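Local coordinates for protein inositol-1,4,5-trisphosphate 5-phosphatase 1 (Schizosaccharomyces pombe, PDB 1I9Z) that removes the 5-phosphate from soluble and lipid inositol phosphates, including phosphatidylinositol 4,5-bisphosphate, and so controls phosphoinositide levels in membrane trafficking and signalling, at residues A[28-33]-A[45-50]. Residues are numbered along the deposited sequence; the frame is centred on the assembly and turned at random.
Sequences FVASYN and NWLFPE
The indole NE1 of W46 is gripped by a single hydrogen bond, to the carbonyl O of I309 on strand 309-320, which adjoins strand 20-33 in the sheet. That bond fixes the rotation of the indole, whose CG stands anti to the backbone N (chi1 175°), sending the ring from helix 44-47 down onto the strand. There Y32 and W46 form a T-shaped pair: the tyrosine edge, led by CD2, approaches the indole face, with the six-membered ring centroids 5.2 Å apart and the planes at 69°. On the opposite face L47 CD1 sits 3.6 Å above the plane, over its centre, so the indole is clamped between a phenol and a leucine methyl. Its rim rests on the strand itself, CZ2 lying 3.5 Å from A30 CB, while S31 N meets the ring edge in plane. F28, A30 and Y32 all direct their CB toward the helix; S31 turns away and hydrogen-bonds Q63 of strand 57-63. At the other end F28 reaches the helix terminus: its CZ comes edge-on within 3.3 Å of W46 O, a buried carbonyl lacking any other partner, L47 O stands over one ring face, and P49 CD meets CZ tip to tip at 3.5 Å. An alanine in place of W46 would probably loosen helix 44-47 from the sheet, since the clamped ring and the bond to I309 would both be lost. The contact thus seats the helix of a beta-alpha-beta unit on the six-stranded sheet of the DNase I-like fold through aromatic and apolar packing, with a weakly polarised phenyl edge probably offering W46 O its modest electrostatic compensation.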
ATOM      1  N   PHE A  28       6.087  -6.267  -2.551  1.00 16.66           N
ATOM      2  CA  PHE A  28       6.136  -6.566  -1.104  1.00 16.81           C
ATOM      3  C   PHE A  28       5.850  -5.264  -0.389  1.00 16.09           C
ATOM      4  O   PHE A  28       6.573  -4.267  -0.607  1.00 14.82           O
ATOM      5  CB  PHE A  28       7.542  -7.042  -0.713  1.00 16.80           C
ATOM      6  CG  PHE A  28       7.635  -7.590   0.702  1.00 18.39           C
ATOM      7  CD1 PHE A  28       7.575  -8.992   0.927  1.00 18.61           C
ATOM      8  CD2 PHE A  28       7.814  -6.737   1.820  1.00 17.64           C
ATOM      9  CE1 PHE A  28       7.684  -9.535   2.213  1.00 18.01           C
ATOM     10  CE2 PHE A  28       7.923  -7.262   3.136  1.00 17.52           C
ATOM     11  CZ  PHE A  28       7.848  -8.700   3.330  1.00 18.06           C
ATOM     12  N   VAL A  29       4.805  -5.232   0.424  1.00 14.11           N
ATOM     13  CA  VAL A  29       4.393  -4.030   1.119  1.00 14.09           C
ATOM     14  C   VAL A  29       4.582  -4.268   2.595  1.00 16.09           C
ATOM     15  O   VAL A  29       4.105  -5.255   3.140  1.00 17.70           O
ATOM     16  CB  VAL A  29       2.907  -3.651   0.826  1.00 16.14           C
ATOM     17  CG1 VAL A  29       2.468  -2.385   1.677  1.00 16.84           C
ATOM     18  CG2 VAL A  29       2.719  -3.373  -0.635  1.00 14.58           C
ATOM     19  N   ALA A  30       5.314  -3.363   3.219  1.00 15.27           N
ATOM     20  CA  ALA A  30       5.688  -3.476   4.608  1.00 15.10           C
ATOM     21  C   ALA A  30       5.386  -2.206   5.388  1.00 13.71           C
ATOM     22  O   ALA A  30       5.706  -1.113   4.942  1.00 14.26           O
ATOM     23  CB  ALA A  30       7.262  -3.771   4.694  1.00 14.13           C
ATOM     24  N   SER A  31       4.865  -2.390   6.602  1.00 12.18           N
ATOM     25  CA  SER A  31       4.482  -1.290   7.475  1.00 13.39           C
ATOM     26  C   SER A  31       4.978  -1.482   8.917  1.00 13.37           C
ATOM     27  O   SER A  31       4.890  -2.606   9.491  1.00 12.94           O
ATOM     28  CB  SER A  31       2.935  -1.129   7.469  1.00 12.98           C
ATOM     29  OG  SER A  31       2.622   0.120   8.027  1.00 15.68           O
ATOM     30  N   TYR A  32       5.453  -0.392   9.530  1.00 14.00           N
ATOM     31  CA  TYR A  32       5.939  -0.457  10.896  1.00 12.94           C
ATOM     32  C   TYR A  32       5.826   0.844  11.666  1.00 14.50           C
ATOM     33  O   TYR A  32       6.407   1.851  11.254  1.00 15.21           O
ATOM     34  CB  TYR A  32       7.416  -0.916  10.865  1.00 13.81           C
ATOM     35  CG  TYR A  32       8.012  -1.497  12.147  1.00 13.94           C
ATOM     36  CD1 TYR A  32       7.278  -1.662  13.332  1.00 15.76           C
ATOM     37  CD2 TYR A  32       9.346  -1.966  12.137  1.00 18.74           C
ATOM     38  CE1 TYR A  32       7.888  -2.274  14.492  1.00 16.43           C
ATOM     39  CE2 TYR A  32       9.920  -2.552  13.244  1.00 17.50           C
ATOM     40  CZ  TYR A  32       9.199  -2.697  14.410  1.00 18.02           C
ATOM     41  OH  TYR A  32       9.811  -3.241  15.545  1.00 18.77           O
ATOM     42  N   ASN A  33       5.006   0.875  12.720  1.00 11.53           N
ATOM     43  CA  ASN A  33       4.946   2.038  13.604  1.00 13.63           C
ATOM     44  C   ASN A  33       6.098   1.733  14.594  1.00 14.92           C
ATOM     45  O   ASN A  33       6.024   0.816  15.428  1.00 15.77           O
ATOM     46  CB  ASN A  33       3.640   2.102  14.442  1.00 14.01           C
ATOM     47  CG  ASN A  33       3.652   3.267  15.357  1.00 14.87           C
ATOM     48  OD1 ASN A  33       4.657   3.505  16.044  1.00 16.01           O
ATOM     49  ND2 ASN A  33       2.529   4.021  15.431  1.00 15.29           N
ATOM     50  N   ASN A  45      13.429 -10.867   9.602  1.00 22.63           N
ATOM     51  CA  ASN A  45      12.142 -11.557   9.852  1.00 24.39           C
ATOM     52  C   ASN A  45      10.982 -10.778   9.270  1.00 23.59           C
ATOM     53  O   ASN A  45       9.918 -11.341   8.938  1.00 23.37           O
ATOM     54  CB  ASN A  45      11.945 -11.757  11.369  1.00 26.87           C
ATOM     55  CG  ASN A  45      12.917 -12.820  11.942  1.00 32.04           C
ATOM     56  OD1 ASN A  45      13.141 -12.912  13.182  1.00 31.92           O
ATOM     57  ND2 ASN A  45      13.507 -13.640  11.026  1.00 32.27           N
ATOM     58  N   TRP A  46      11.196  -9.481   9.117  1.00 19.90           N
ATOM     59  CA  TRP A  46      10.127  -8.642   8.579  1.00 18.82           C
ATOM     60  C   TRP A  46      10.107  -8.524   7.044  1.00 18.12           C
ATOM     61  O   TRP A  46       9.086  -8.712   6.375  1.00 17.27           O
ATOM     62  CB  TRP A  46      10.211  -7.267   9.281  1.00 16.46           C
ATOM     63  CG  TRP A  46       9.230  -6.202   8.737  1.00 15.87           C
ATOM     64  CD1 TRP A  46       7.917  -6.379   8.386  1.00 17.13           C
ATOM     65  CD2 TRP A  46       9.503  -4.811   8.576  1.00 16.00           C
ATOM     66  NE1 TRP A  46       7.336  -5.157   8.035  1.00 15.52           N
ATOM     67  CE2 TRP A  46       8.290  -4.177   8.148  1.00 15.88           C
ATOM     68  CE3 TRP A  46      10.661  -4.022   8.772  1.00 15.54           C
ATOM     69  CZ2 TRP A  46       8.216  -2.816   7.905  1.00 14.88           C
ATOM     70  CZ3 TRP A  46      10.614  -2.686   8.543  1.00 15.73           C
ATOM     71  CH2 TRP A  46       9.389  -2.052   8.113  1.00 14.81           C
ATOM     72  N   LEU A  47      11.269  -8.211   6.481  1.00 19.23           N
ATOM     73  CA  LEU A  47      11.379  -8.032   5.054  1.00 19.74           C
ATOM     74  C   LEU A  47      11.614  -9.294   4.229  1.00 21.39           C
ATOM     75  O   LEU A  47      11.324  -9.290   3.023  1.00 20.14           O
ATOM     76  CB  LEU A  47      12.478  -6.977   4.770  1.00 20.83           C
ATOM     77  CG  LEU A  47      12.069  -5.482   4.580  1.00 25.27           C
ATOM     78  CD1 LEU A  47      10.673  -5.117   5.143  1.00 19.26           C
ATOM     79  CD2 LEU A  47      13.144  -4.541   5.099  1.00 23.09           C
ATOM     80  N   PHE A  48      12.139 -10.374   4.844  1.00 22.80           N
ATOM     81  CA  PHE A  48      12.344 -11.644   4.077  1.00 24.13           C
ATOM     82  C   PHE A  48      11.677 -12.745   4.921  1.00 26.67           C
ATOM     83  O   PHE A  48      12.309 -13.732   5.327  1.00 24.62           O
ATOM     84  CB  PHE A  48      13.844 -11.897   3.960  1.00 25.86           C
ATOM     85  CG  PHE A  48      14.587 -10.713   3.410  1.00 27.08           C
ATOM     86  CD1 PHE A  48      15.696 -10.211   4.070  1.00 30.13           C
ATOM     87  CD2 PHE A  48      14.208 -10.171   2.185  1.00 28.36           C
ATOM     88  CE1 PHE A  48      16.450  -9.146   3.484  1.00 30.84           C
ATOM     89  CE2 PHE A  48      14.922  -9.132   1.594  1.00 30.05           C
ATOM     90  CZ  PHE A  48      16.046  -8.621   2.250  1.00 33.03           C
ATOM     91  N   PRO A  49      10.391 -12.567   5.208  1.00 28.39           N
ATOM     92  CA  PRO A  49       9.644 -13.518   6.034  1.00 32.51           C
ATOM     93  C   PRO A  49       9.357 -14.853   5.459  1.00 36.66           C
ATOM     94  O   PRO A  49       9.206 -15.836   6.215  1.00 36.68           O
ATOM     95  CB  PRO A  49       8.346 -12.782   6.298  1.00 32.42           C
ATOM     96  CG  PRO A  49       8.088 -12.189   4.888  1.00 31.41           C
ATOM     97  CD  PRO A  49       9.471 -11.590   4.574  1.00 29.03           C
ATOM     98  N   GLU A  50       9.245 -14.909   4.141  1.00 41.14           N
ATOM     99  CA  GLU A  50       8.894 -16.176   3.497  1.00 45.74           C
ATOM    100  C   GLU A  50      10.101 -16.788   2.868  1.00 46.54           C
ATOM    101  O   GLU A  50      11.141 -16.134   2.731  1.00 46.07           O
ATOM    102  CB  GLU A  50       7.810 -15.982   2.392  1.00 48.75           C
ATOM    103  CG  GLU A  50       7.879 -14.660   1.552  1.00 54.16           C
ATOM    104  CD  GLU A  50       9.314 -14.275   1.072  1.00 57.63           C
ATOM    105  OE1 GLU A  50       9.889 -15.065   0.272  1.00 59.04           O
ATOM    106  OE2 GLU A  50       9.862 -13.198   1.494  1.00 57.81           O
TER